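Local structure of capsid protein (Macrobrachium rosenbergii nodavirus, 5YKU) at residues A[34-39]-A[115-120]. The protein forms the protruding spike domain of the nodavirus capsid protein, which pairs into dimeric spikes on the virus surface. Numbering follows the deposited sequence.
Sequences TGLKPN and YRIIRA
Leu36 and Ile117 supply the apolar half of this contact, in which a loop meets a strand, between these two segments, through side chains alone. The two meet methyl to methyl, CD2 of Leu36 lying 4.1 Å from CD1 of Ile117, with the branches slanting across one another. Ile117 reaches the loop with its longer branch: CG1 stands anti to the carbonyl carbon (chi1 -69°) and the chain runs on extended to CD1. Both residues are buried, and both also touch Phe42 of strand 41-47.

The topology brings the two segments together. In this all-beta P-domain, residues 34-39 belong to the loop between strand 26-33 and strand 41-47, and strand 41-47 is the antiparallel neighbour of strand 114-121, which carries Ile117 and Arg119. The backbones stay well apart, the nearest CA atoms, those of Lys37 and Arg119, being 9.6 Å from each other.

Nearer the surface the second kind of interaction appears, between the aliphatic part of a lysine and a guanidinium group. A basic side chain can pack its aliphatic stem against a neighbour while its charged end bonds another partner. CD of Lys37 comes within 3.6 Å of NH1 of Arg119, approaching the planar group obliquely. The lysine chain is extended as far as CE and then bends at its last torsion (chi4 -63°), and NZ stays 5.6 Å from NH1 of Arg119. Both charges are taken up by the C-terminal tail, NZ of Lys37 hydrogen-bonding to O of Asn124 and NH1 of Arg119 to O of Asn125, the last residue, whose carboxylate would probably balance them.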
# COMPACT_ATOMS: atom_id res chain seq x y z
N THR A 34 1.01 -3.73 -9.76
CA THR A 34 1.62 -4.47 -10.88
C THR A 34 3.01 -3.91 -11.14
O THR A 34 3.43 -2.92 -10.58
CB THR A 34 0.67 -4.42 -12.08
OG1 THR A 34 1.04 -5.34 -13.12
CG2 THR A 34 0.77 -3.02 -12.64
N GLY A 35 3.76 -4.66 -11.99
CA GLY A 35 5.06 -4.22 -12.37
C GLY A 35 6.17 -4.55 -11.40
O GLY A 35 7.22 -3.92 -11.41
N LEU A 36 5.92 -5.42 -10.44
CA LEU A 36 6.91 -5.79 -9.41
C LEU A 36 7.71 -6.95 -9.92
O LEU A 36 7.25 -7.70 -10.79
CB LEU A 36 6.20 -6.20 -8.13
CG LEU A 36 5.32 -5.15 -7.52
CD1 LEU A 36 4.52 -5.79 -6.37
CD2 LEU A 36 6.10 -3.97 -7.05
N LYS A 37 8.92 -7.15 -9.43
CA LYS A 37 9.70 -8.29 -9.86
C LYS A 37 8.96 -9.55 -9.45
O LYS A 37 8.69 -9.77 -8.26
CB LYS A 37 11.13 -8.29 -9.31
CG LYS A 37 12.00 -9.31 -9.86
CD LYS A 37 13.46 -9.11 -9.42
CE LYS A 37 14.34 -10.09 -10.17
NZ LYS A 37 14.10 -11.49 -9.93
N PRO A 38 8.68 -10.50 -10.37
CA PRO A 38 7.95 -11.64 -9.95
C PRO A 38 8.64 -12.43 -8.85
O PRO A 38 9.86 -12.63 -8.85
CB PRO A 38 7.81 -12.46 -11.22
CG PRO A 38 7.84 -11.42 -12.32
CD PRO A 38 8.81 -10.39 -11.86
N ASN A 39 7.82 -12.83 -7.90
CA ASN A 39 8.27 -13.65 -6.74
C ASN A 39 9.17 -12.91 -5.74
O ASN A 39 9.59 -13.53 -4.77
CB ASN A 39 8.92 -14.98 -7.18
CG ASN A 39 8.07 -15.67 -8.23
OD1 ASN A 39 6.93 -15.94 -8.05
ND2 ASN A 39 8.70 -15.87 -9.38
N TYR A 115 1.16 5.11 -0.99
CA TYR A 115 1.97 4.03 -0.53
C TYR A 115 3.36 4.05 -1.12
O TYR A 115 3.62 4.64 -2.17
CB TYR A 115 1.29 2.67 -0.81
CG TYR A 115 1.26 2.29 -2.26
CD1 TYR A 115 2.37 1.82 -2.93
CD2 TYR A 115 0.05 2.37 -2.97
CE1 TYR A 115 2.23 1.43 -4.29
CE2 TYR A 115 -0.05 2.10 -4.29
CZ TYR A 115 1.05 1.59 -4.93
OH TYR A 115 0.94 1.28 -6.30
N ARG A 116 4.30 3.44 -0.38
CA ARG A 116 5.73 3.29 -0.75
C ARG A 116 6.10 1.84 -0.65
O ARG A 116 5.84 1.22 0.39
CB ARG A 116 6.57 4.17 0.15
CG ARG A 116 8.06 4.07 -0.18
CD ARG A 116 8.90 4.93 0.79
NE ARG A 116 8.47 6.31 0.84
CZ ARG A 116 8.66 7.22 -0.09
NH1 ARG A 116 9.40 6.99 -1.14
NH2 ARG A 116 8.16 8.44 0.15
N ILE A 117 6.72 1.32 -1.66
CA ILE A 117 7.19 -0.08 -1.65
C ILE A 117 8.66 -0.11 -1.47
O ILE A 117 9.43 0.68 -2.10
CB ILE A 117 6.76 -0.80 -2.92
CG1 ILE A 117 5.24 -0.98 -2.90
CG2 ILE A 117 7.48 -2.16 -3.04
CD1 ILE A 117 4.61 -1.59 -4.12
N ILE A 118 9.11 -0.90 -0.50
CA ILE A 118 10.51 -1.09 -0.16
C ILE A 118 10.94 -2.45 -0.63
O ILE A 118 10.32 -3.51 -0.27
CB ILE A 118 10.80 -0.95 1.30
CG1 ILE A 118 10.41 0.48 1.70
CG2 ILE A 118 12.25 -1.21 1.63
CD1 ILE A 118 10.30 0.63 3.17
N ARG A 119 12.04 -2.54 -1.42
CA ARG A 119 12.58 -3.77 -1.94
C ARG A 119 14.03 -3.91 -1.58
O ARG A 119 14.83 -3.00 -1.89
CB ARG A 119 12.50 -3.74 -3.49
CG ARG A 119 13.09 -4.95 -4.16
CD ARG A 119 13.16 -4.73 -5.67
NE ARG A 119 14.02 -5.68 -6.35
CZ ARG A 119 14.64 -5.48 -7.50
NH1 ARG A 119 15.42 -6.43 -7.91
NH2 ARG A 119 14.48 -4.28 -8.09
N ALA A 120 14.43 -4.95 -0.88
CA ALA A 120 15.87 -5.30 -0.69
C ALA A 120 16.40 -5.89 -2.02
O ALA A 120 15.86 -6.87 -2.52
CB ALA A 120 16.01 -6.34 0.42